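Local coordinates for protein putative thioesterase (Escherichia coli, PDB 5UGZ) that releases intermediates from the colibactin NRPS/PKS assembly line as a type II thioesterase, probably by hydrolysing their thioester links, at residues 103-108 against 183-188; 110-115 against 192-197; 93-98 against 236-241. All coordinates share one frame; numbering follows the deposited sequence.

Interaction 1: 103-108 against 183-188; sequences MAFELV and EQYVFQ
E106 and Y185 reach for each other from opposite directions, the glutamate from helix 99-113 and the tyrosine from the loop that follows helix 165-183. The glutamate is best traced outward. From CB, which points toward the loop, the chain turns to put CG anti to the carbonyl carbon (chi1 -68°) and bends again at chi2. These two bends bring E106 CG alongside the phenol, 4.0 Å from Y185 CE1. E106 CD comes nearer, 3.6 Å from Y185 OH. At the tip the carboxylate divides its work. E106 OE2 accepts a hydrogen bond from Y185 OH at 2.7 Å; the hydroxyl meets it on the anti side, 24° out of the carboxylate plane. OE2 lies at the edge of the phenol ring, and the carboxylate and ring planes are 65° apart. The same E106 OE2 accepts a second hydrogen bond, from a water at 2.8 Å, and that water in turn accepts from the backbone N of Q188 at 2.9 Å. OE2 thus holds the tyrosine directly and the loop's main chain through one water. OE1 is occupied separately, in a salt bridge with K190, which would be expected to favour the charged carboxylate.

Beside this polar cluster two phenylalanines meet more loosely. F105 CE2 approaches F187 CE1 at 4.1 Å, the F105 atom lying near the plane of the F187 ring at its edge, while the side chains cross at about a right angle. F105 also meets the rings of H109 and F220 edge-to-face. The contact exemplifies how a loop is fastened to a helix flanking a central parallel sheet, here the helix after the probable nucleophile elbow of an alpha/beta-hydrolase fold.

Interaction 2: 110-115 against 192-197; sequences YILDHG and RTLTCP
R192 lies across L112 and ends at D113, so that one side chain provides both the apolar and the charged half of the contact. Its guanidinium rests with one face over L112 CB, which stands 3.6 Å from R192 CZ, while the aliphatic part passes close to the leucine's tip, R192 CD being 3.3 Å from L112 CD1. The bend at chi3 (68°) turns the guanidinium back over the leucine and directs its edge to the carboxylate. There D113 OD1 takes both terminal nitrogens in a salt bridge: R192 NH2 at 2.5 Å, a length short enough to be read with caution, and R192 NH1 at 3.0 Å in a weak, strongly bent bond. The carboxylate and guanidinium planes are 49° apart, far from a flat two-oxygen pairing. L112 CD1 also touches L194 CD2 at 3.8 Å, extending the apolar patch inward.

Further out, NH1 bonds to H109 ND1 on the same helix, giving the guanidinium a second anchor. L194 is held by backbone bonding to T222 and packs on L122 of the sheet. On the helical side the last turn closes in a Schellman motif, with G115 at positive phi. Chemically, an arginine grasped by carboxylate and imidazole is likely to stay charged, and its bond to ND1 is consistent with a neutral H109.

Interaction 3: 93-98 against 236-241; sequences AIFGHS and FFVDKH
H97 ND1 hydrogen-bonds to S125 OG on the neighbouring strand 121-125. V238 CB of helix 237-240 packs beside the same nitrogen, 3.5 Å from H97 ND1. With CG anti to the backbone N (chi1 -171°), the imidazole leaves the end of strand 91-97 toward that helix. V238 CG1 then sits over the middle of one H97 ring face, 3.8 Å from its centroid and 8° off the normal, a CH-pi contact. F237 is met differently. The edge of H97 is turned to the face of F237 in an offset edge-to-face pair, centroids 5.5 Å apart and planes at 73°. The other methyl, V238 CG2, reaches the edge of F95, 3.7 Å from F95 CZ. With an alanine here, V238 would probably lose the ring face beneath its methyl and S125 OG its imidazole partner, opening a gap beside the strand end. S98 and H235, which touch, are consistent with the nucleophile of a GxSxG elbow and its catalytic histidine; the H235 ring also meets H97. Chemically, one polar bond to S125 helps fix the rotation of a buried imidazole that gives one face to V238 and an edge to F237.

Overall arrangement
Helix 99-113 and the strand before it tie the three contacts together. Interactions 1 and 2 use successive parts of that helix, with centres about 14 Å apart, and join where V108 CG2 meets L194 CD2 at 4.2 Å; both fasten the connection between helix 165-183 and strand 198-203. Interaction 3 is deeper, its centre about 7 Å from that of the chain, and the centres of interactions 1 and 2 lie about 17 and 22 Å from it. I94 bridges the layers, I94 CG2 lying 3.6 Å from A104 CB. The probable active site adjoins interaction 3, whose segments include S98 and resume just after H235; interaction 1 holds the middle of the helix and interaction 2 its far end.

Interaction 1: 103-108 against 183-188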
loop_
_atom_site.group_PDB
_atom_site.type_symbol
_atom_site.label_atom_id
_atom_site.label_comp_id
_atom_site.label_asym_id
_atom_site.label_seq_id
_atom_site.Cartn_x
_atom_site.Cartn_y
_atom_site.Cartn_z
ATOM N N MET A 103 1.883 -3.920 -3.944
ATOM C CA MET A 103 0.747 -4.158 -4.821
ATOM C C MET A 103 0.444 -2.938 -5.677
ATOM O O MET A 103 0.123 -3.081 -6.855
ATOM C CB MET A 103 -0.474 -4.576 -3.994
ATOM C CG MET A 103 -0.294 -5.934 -3.333
ATOM S SD MET A 103 -1.790 -6.757 -2.721
ATOM C CE MET A 103 -2.733 -6.914 -4.224
ATOM N N ALA A 104 0.551 -1.734 -5.112
ATOM C CA ALA A 104 0.399 -0.527 -5.916
ATOM C C ALA A 104 1.431 -0.474 -7.037
ATOM O O ALA A 104 1.105 -0.110 -8.174
ATOM C CB ALA A 104 0.500 0.715 -5.038
ATOM N N PHE A 105 2.680 -0.830 -6.737
ATOM C CA PHE A 105 3.715 -0.829 -7.762
ATOM C C PHE A 105 3.393 -1.813 -8.875
ATOM O O PHE A 105 3.488 -1.482 -10.060
ATOM C CB PHE A 105 5.070 -1.169 -7.150
ATOM C CG PHE A 105 6.162 -1.317 -8.174
ATOM C CD1 PHE A 105 6.786 -0.203 -8.710
ATOM C CD2 PHE A 105 6.554 -2.574 -8.608
ATOM C CE1 PHE A 105 7.791 -0.346 -9.667
ATOM C CE2 PHE A 105 7.544 -2.730 -9.549
ATOM C CZ PHE A 105 8.170 -1.612 -10.083
ATOM N N GLU A 106 3.048 -3.045 -8.507
ATOM C CA GLU A 106 2.765 -4.084 -9.491
ATOM C C GLU A 106 1.481 -3.785 -10.261
ATOM O O GLU A 106 1.384 -4.075 -11.457
ATOM C CB GLU A 106 2.688 -5.439 -8.778
ATOM C CG GLU A 106 4.035 -5.936 -8.213
ATOM C CD GLU A 106 5.048 -6.265 -9.314
ATOM O OE1 GLU A 106 4.606 -6.645 -10.402
ATOM O OE2 GLU A 106 6.274 -6.143 -9.110
ATOM N N LEU A 107 0.494 -3.198 -9.580
ATOM C CA LEU A 107 -0.788 -2.848 -10.184
ATOM C C LEU A 107 -0.665 -1.743 -11.231
ATOM O O LEU A 107 -1.353 -1.785 -12.256
ATOM C CB LEU A 107 -1.764 -2.416 -9.090
ATOM C CG LEU A 107 -3.116 -1.916 -9.586
ATOM C CD1 LEU A 107 -3.806 -2.999 -10.418
ATOM C CD2 LEU A 107 -3.973 -1.484 -8.411
ATOM N N VAL A 108 0.162 -0.719 -10.982
ATOM C CA VAL A 108 0.296 0.351 -11.970
ATOM C C VAL A 108 0.877 -0.202 -13.262
ATOM O O VAL A 108 0.382 0.088 -14.355
ATOM C CB VAL A 108 1.125 1.543 -11.427
ATOM C CG1 VAL A 108 2.560 1.162 -11.097
ATOM C CG2 VAL A 108 1.122 2.689 -12.443
ATOM N N GLU A 183 6.063 -12.267 1.325
ATOM C CA GLU A 183 7.275 -13.069 1.488
ATOM C C GLU A 183 7.608 -13.885 0.243
ATOM O O GLU A 183 8.784 -14.078 -0.080
ATOM C CB GLU A 183 7.124 -13.987 2.695
ATOM C CG GLU A 183 7.432 -13.275 3.985
ATOM C CD GLU A 183 6.936 -14.014 5.187
ATOM O OE1 GLU A 183 6.569 -15.198 5.032
ATOM O OE2 GLU A 183 6.898 -13.411 6.282
ATOM N N GLN A 184 6.606 -14.408 -0.452
ATOM C CA GLN A 184 6.883 -15.146 -1.676
ATOM C C GLN A 184 7.044 -14.233 -2.869
ATOM O O GLN A 184 7.183 -14.713 -3.990
ATOM C CB GLN A 184 5.777 -16.164 -1.949
ATOM C CG GLN A 184 5.670 -17.245 -0.881
ATOM C CD GLN A 184 4.745 -18.362 -1.296
ATOM O OE1 GLN A 184 3.780 -18.141 -2.024
ATOM N NE2 GLN A 184 5.038 -19.576 -0.844
ATOM N N TYR A 185 7.034 -12.928 -2.643
ATOM C CA TYR A 185 7.142 -11.979 -3.733
ATOM C C TYR A 185 8.561 -11.975 -4.300
ATOM O O TYR A 185 9.544 -11.913 -3.556
ATOM C CB TYR A 185 6.732 -10.596 -3.236
ATOM C CG TYR A 185 7.012 -9.499 -4.217
ATOM C CD1 TYR A 185 6.318 -9.423 -5.411
ATOM C CD2 TYR A 185 7.963 -8.538 -3.951
ATOM C CE1 TYR A 185 6.564 -8.423 -6.309
ATOM C CE2 TYR A 185 8.217 -7.538 -4.837
ATOM C CZ TYR A 185 7.517 -7.479 -6.020
ATOM O OH TYR A 185 7.775 -6.481 -6.931
ATOM N N VAL A 186 8.663 -12.046 -5.623
ATOM C CA VAL A 186 9.934 -12.057 -6.339
ATOM C C VAL A 186 9.881 -10.961 -7.399
ATOM O O VAL A 186 9.144 -11.083 -8.388
ATOM C CB VAL A 186 10.210 -13.426 -6.979
ATOM C CG1 VAL A 186 11.400 -13.348 -7.939
ATOM C CG2 VAL A 186 10.432 -14.486 -5.896
ATOM N N PHE A 187 10.664 -9.900 -7.208
ATOM C CA PHE A 187 10.672 -8.800 -8.163
ATOM C C PHE A 187 11.178 -9.266 -9.527
ATOM O O PHE A 187 12.199 -9.953 -9.622
ATOM C CB PHE A 187 11.550 -7.656 -7.638
ATOM C CG PHE A 187 11.821 -6.577 -8.660
ATOM C CD1 PHE A 187 10.817 -5.714 -9.067
ATOM C CD2 PHE A 187 13.086 -6.423 -9.206
ATOM C CE1 PHE A 187 11.054 -4.731 -10.002
ATOM C CE2 PHE A 187 13.335 -5.443 -10.143
ATOM C CZ PHE A 187 12.313 -4.590 -10.544
ATOM N N GLN A 188 10.469 -8.890 -10.593
ATOM C CA GLN A 188 11.030 -8.987 -11.938
ATOM C C GLN A 188 10.936 -7.634 -12.620
ATOM O O GLN A 188 9.855 -7.048 -12.695
ATOM C CB GLN A 188 10.335 -10.040 -12.808
ATOM C CG GLN A 188 11.086 -10.327 -14.129
ATOM C CD GLN A 188 12.194 -11.389 -13.995
ATOM O OE1 GLN A 188 11.966 -12.476 -13.472
ATOM N NE2 GLN A 188 13.388 -11.074 -14.486
HETATM O O HOH W 1 7.719 -8.082 -10.427
#

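Interaction 2: 110-115 against 192-197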
loop_
_atom_site.group_PDB
_atom_site.type_symbol
_atom_site.label_atom_id
_atom_site.label_comp_id
_atom_site.label_asym_id
_atom_site.label_seq_id
_atom_site.Cartn_x
_atom_site.Cartn_y
_atom_site.Cartn_z
ATOM N N TYR A 110 0.624 -3.211 -14.293
ATOM C CA TYR A 110 -0.409 -4.071 -14.866
ATOM C C TYR A 110 -1.487 -3.240 -15.553
ATOM O O TYR A 110 -2.024 -3.640 -16.591
ATOM C CB TYR A 110 -0.997 -4.947 -13.747
ATOM C CG TYR A 110 -2.052 -5.987 -14.106
ATOM C CD1 TYR A 110 -1.698 -7.311 -14.391
ATOM C CD2 TYR A 110 -3.404 -5.664 -14.091
ATOM C CE1 TYR A 110 -2.658 -8.273 -14.677
ATOM C CE2 TYR A 110 -4.365 -6.616 -14.382
ATOM C CZ TYR A 110 -3.979 -7.915 -14.684
ATOM O OH TYR A 110 -4.938 -8.853 -14.974
ATOM N N ILE A 111 -1.824 -2.086 -14.979
ATOM C CA ILE A 111 -2.723 -1.142 -15.637
ATOM C C ILE A 111 -2.110 -0.677 -16.953
ATOM O O ILE A 111 -2.753 -0.708 -18.008
ATOM C CB ILE A 111 -3.023 0.042 -14.691
ATOM C CG1 ILE A 111 -3.941 -0.398 -13.540
ATOM C CG2 ILE A 111 -3.583 1.260 -15.444
ATOM C CD1 ILE A 111 -3.949 0.541 -12.339
ATOM N N LEU A 112 -0.838 -0.266 -16.908
ATOM C CA LEU A 112 -0.142 0.174 -18.115
ATOM C C LEU A 112 -0.066 -0.940 -19.164
ATOM O O LEU A 112 -0.282 -0.685 -20.354
ATOM C CB LEU A 112 1.255 0.689 -17.751
ATOM C CG LEU A 112 1.325 2.105 -17.156
ATOM C CD1 LEU A 112 2.700 2.364 -16.600
ATOM C CD2 LEU A 112 0.999 3.137 -18.196
ATOM N N ASP A 113 0.226 -2.182 -18.745
ATOM C CA ASP A 113 0.172 -3.327 -19.668
ATOM C C ASP A 113 -1.185 -3.482 -20.344
ATOM O O ASP A 113 -1.270 -4.119 -21.403
ATOM C CB ASP A 113 0.474 -4.648 -18.953
ATOM C CG ASP A 113 1.878 -4.732 -18.438
ATOM O OD1 ASP A 113 2.735 -3.940 -18.886
ATOM O OD2 ASP A 113 2.123 -5.604 -17.581
ATOM N N HIS A 114 -2.253 -2.967 -19.736
ATOM C CA HIS A 114 -3.576 -3.014 -20.336
ATOM C C HIS A 114 -3.852 -1.850 -21.283
ATOM O O HIS A 114 -4.858 -1.871 -21.992
ATOM C CB HIS A 114 -4.642 -3.065 -19.237
ATOM C CG HIS A 114 -4.887 -4.445 -18.708
ATOM N ND1 HIS A 114 -4.009 -5.083 -17.864
ATOM C CD2 HIS A 114 -5.896 -5.317 -18.928
ATOM C CE1 HIS A 114 -4.480 -6.279 -17.567
ATOM N NE2 HIS A 114 -5.622 -6.448 -18.204
ATOM N N GLY A 115 -2.986 -0.857 -21.337
ATOM C CA GLY A 115 -3.194 0.255 -22.225
ATOM C C GLY A 115 -3.876 1.458 -21.630
ATOM O O GLY A 115 -4.390 2.284 -22.392
ATOM N N ARG A 192 9.165 -0.808 -18.747
ATOM C CA ARG A 192 8.931 0.620 -18.881
ATOM C C ARG A 192 9.305 1.283 -17.580
ATOM O O ARG A 192 9.172 0.681 -16.514
ATOM C CB ARG A 192 7.466 0.910 -19.186
ATOM C CG ARG A 192 6.639 0.605 -17.973
ATOM C CD ARG A 192 5.233 0.962 -18.172
ATOM N NE ARG A 192 4.590 0.102 -19.149
ATOM C CZ ARG A 192 4.196 -1.140 -18.901
ATOM N NH1 ARG A 192 4.418 -1.700 -17.714
ATOM N NH2 ARG A 192 3.589 -1.827 -19.846
ATOM N N THR A 193 9.773 2.521 -17.677
ATOM C CA THR A 193 10.005 3.381 -16.521
ATOM C C THR A 193 8.791 4.277 -16.343
ATOM O O THR A 193 8.347 4.922 -17.303
ATOM C CB THR A 193 11.256 4.251 -16.690
ATOM O OG1 THR A 193 12.403 3.421 -16.861
ATOM C CG2 THR A 193 11.479 5.083 -15.455
ATOM N N LEU A 194 8.255 4.309 -15.124
ATOM C CA LEU A 194 7.190 5.252 -14.814
ATOM C C LEU A 194 7.655 6.668 -15.134
ATOM O O LEU A 194 8.847 6.986 -15.072
ATOM C CB LEU A 194 6.781 5.117 -13.340
ATOM C CG LEU A 194 6.260 3.709 -12.989
ATOM C CD1 LEU A 194 5.996 3.542 -11.513
ATOM C CD2 LEU A 194 5.018 3.396 -13.771
ATOM N N THR A 195 6.705 7.516 -15.519
ATOM C CA THR A 195 6.975 8.913 -15.833
ATOM C C THR A 195 6.144 9.860 -14.967
ATOM O O THR A 195 5.732 10.926 -15.420
ATOM C CB THR A 195 6.709 9.205 -17.306
ATOM O OG1 THR A 195 5.308 9.092 -17.559
ATOM C CG2 THR A 195 7.426 8.240 -18.180
ATOM N N CYS A 196 5.867 9.479 -13.732
ATOM C CA CYS A 196 5.162 10.335 -12.797
ATOM C C CYS A 196 5.989 10.459 -11.529
ATOM O O CYS A 196 6.910 9.669 -11.300
ATOM C CB CYS A 196 3.772 9.777 -12.475
ATOM S SG CYS A 196 3.807 8.166 -11.693
ATOM N N PRO A 197 5.705 11.458 -10.695
ATOM C CA PRO A 197 6.442 11.587 -9.436
ATOM C C PRO A 197 6.077 10.473 -8.463
ATOM O O PRO A 197 4.942 9.995 -8.423
ATOM C CB PRO A 197 6.008 12.959 -8.905
ATOM C CG PRO A 197 5.261 13.609 -10.020
ATOM C CD PRO A 197 4.725 12.536 -10.880
#

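Interaction 3: 93-98 against 236-241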
loop_
_atom_site.group_PDB
_atom_site.type_symbol
_atom_site.label_atom_id
_atom_site.label_comp_id
_atom_site.label_asym_id
_atom_site.label_seq_id
_atom_site.Cartn_x
_atom_site.Cartn_y
_atom_site.Cartn_z
ATOM N N ALA A 93 -4.317 8.664 -9.147
ATOM C CA ALA A 93 -3.113 8.356 -8.391
ATOM C C ALA A 93 -3.343 7.043 -7.663
ATOM O O ALA A 93 -4.461 6.541 -7.612
ATOM C CB ALA A 93 -2.771 9.459 -7.388
ATOM N N ILE A 94 -2.277 6.486 -7.091
ATOM C CA ILE A 94 -2.348 5.248 -6.326
ATOM C C ILE A 94 -1.528 5.399 -5.057
ATOM O O ILE A 94 -0.360 5.793 -5.113
ATOM C CB ILE A 94 -1.853 4.035 -7.130
ATOM C CG1 ILE A 94 -2.433 4.105 -8.549
ATOM C CG2 ILE A 94 -2.208 2.730 -6.379
ATOM C CD1 ILE A 94 -2.095 2.944 -9.434
ATOM N N PHE A 95 -2.145 5.093 -3.916
ATOM C CA PHE A 95 -1.484 5.076 -2.625
ATOM C C PHE A 95 -1.586 3.663 -2.071
ATOM O O PHE A 95 -2.645 3.042 -2.153
ATOM C CB PHE A 95 -2.138 6.090 -1.648
ATOM C CG PHE A 95 -1.544 6.079 -0.267
ATOM C CD1 PHE A 95 -1.878 5.080 0.646
ATOM C CD2 PHE A 95 -0.645 7.061 0.124
ATOM C CE1 PHE A 95 -1.325 5.050 1.923
ATOM C CE2 PHE A 95 -0.090 7.043 1.413
ATOM C CZ PHE A 95 -0.433 6.031 2.308
ATOM N N GLY A 96 -0.490 3.158 -1.519
ATOM C CA GLY A 96 -0.511 1.880 -0.822
ATOM C C GLY A 96 0.465 1.929 0.326
ATOM O O GLY A 96 1.496 2.594 0.244
ATOM N N HIS A 97 0.126 1.244 1.420
ATOM C CA HIS A 97 0.995 1.141 2.591
ATOM C C HIS A 97 1.514 -0.286 2.703
ATOM O O HIS A 97 0.737 -1.247 2.625
ATOM C CB HIS A 97 0.274 1.542 3.887
ATOM C CG HIS A 97 1.185 1.652 5.082
ATOM N ND1 HIS A 97 1.921 2.785 5.364
ATOM C CD2 HIS A 97 1.493 0.762 6.055
ATOM C CE1 HIS A 97 2.629 2.591 6.462
ATOM N NE2 HIS A 97 2.389 1.370 6.899
ATOM N N SER A 98 2.830 -0.418 2.859
ATOM C CA SER A 98 3.509 -1.706 3.075
ATOM C C SER A 98 3.191 -2.670 1.936
ATOM O O SER A 98 3.564 -2.376 0.789
ATOM C CB SER A 98 3.158 -2.203 4.471
ATOM O OG SER A 98 4.292 -2.851 5.009
ATOM N N PHE A 236 2.749 2.289 11.811
ATOM C CA PHE A 236 1.355 2.667 11.639
ATOM C C PHE A 236 1.149 4.162 11.797
ATOM O O PHE A 236 0.061 4.599 12.184
ATOM C CB PHE A 236 0.474 1.865 12.594
ATOM C CG PHE A 236 0.357 0.423 12.204
ATOM C CD1 PHE A 236 -0.744 -0.026 11.502
ATOM C CD2 PHE A 236 1.367 -0.471 12.501
ATOM C CE1 PHE A 236 -0.845 -1.328 11.132
ATOM C CE2 PHE A 236 1.273 -1.788 12.123
ATOM C CZ PHE A 236 0.168 -2.215 11.433
ATOM N N PHE A 237 2.186 4.950 11.481
ATOM C CA PHE A 237 2.016 6.384 11.293
ATOM C C PHE A 237 0.933 6.679 10.265
ATOM O O PHE A 237 0.285 7.724 10.345
ATOM C CB PHE A 237 3.338 7.024 10.859
ATOM C CG PHE A 237 3.731 6.689 9.453
ATOM C CD1 PHE A 237 3.131 7.335 8.380
ATOM C CD2 PHE A 237 4.681 5.726 9.198
ATOM C CE1 PHE A 237 3.470 7.022 7.088
ATOM C CE2 PHE A 237 5.028 5.416 7.909
ATOM C CZ PHE A 237 4.419 6.066 6.852
ATOM N N VAL A 238 0.719 5.775 9.297
ATOM C CA VAL A 238 -0.287 6.011 8.255
ATOM C C VAL A 238 -1.681 6.183 8.853
ATOM O O VAL A 238 -2.536 6.866 8.273
ATOM C CB VAL A 238 -0.262 4.875 7.203
ATOM C CG1 VAL A 238 -0.866 3.588 7.775
ATOM C CG2 VAL A 238 -0.986 5.293 5.911
ATOM N N ASP A 239 -1.948 5.561 9.997
ATOM C CA ASP A 239 -3.225 5.764 10.672
ATOM C C ASP A 239 -3.147 6.874 11.701
ATOM O O ASP A 239 -4.045 7.714 11.769
ATOM C CB ASP A 239 -3.701 4.490 11.385
ATOM C CG ASP A 239 -4.001 3.349 10.438
ATOM O OD1 ASP A 239 -4.911 3.475 9.591
ATOM O OD2 ASP A 239 -3.331 2.308 10.566
ATOM N N LYS A 240 -2.081 6.889 12.503
ATOM C CA LYS A 240 -2.002 7.837 13.610
ATOM C C LYS A 240 -1.862 9.264 13.109
ATOM O O LYS A 240 -2.423 10.192 13.705
ATOM C CB LYS A 240 -0.840 7.476 14.540
ATOM C CG LYS A 240 -0.829 8.311 15.823
ATOM C CD LYS A 240 0.334 7.971 16.725
ATOM C CE LYS A 240 0.179 8.650 18.068
ATOM N NZ LYS A 240 1.457 8.650 18.840
ATOM N N HIS A 241 -1.122 9.465 12.030
ATOM C CA HIS A 241 -0.918 10.786 11.449
ATOM C C HIS A 241 -1.531 10.866 10.058
ATOM O O HIS A 241 -1.011 11.534 9.160
ATOM C CB HIS A 241 0.567 11.135 11.420
ATOM C CG HIS A 241 1.236 10.993 12.752
ATOM N ND1 HIS A 241 0.761 11.609 13.892
ATOM C CD2 HIS A 241 2.339 10.305 13.129
ATOM C CE1 HIS A 241 1.544 11.306 14.913
ATOM N NE2 HIS A 241 2.506 10.515 14.477
#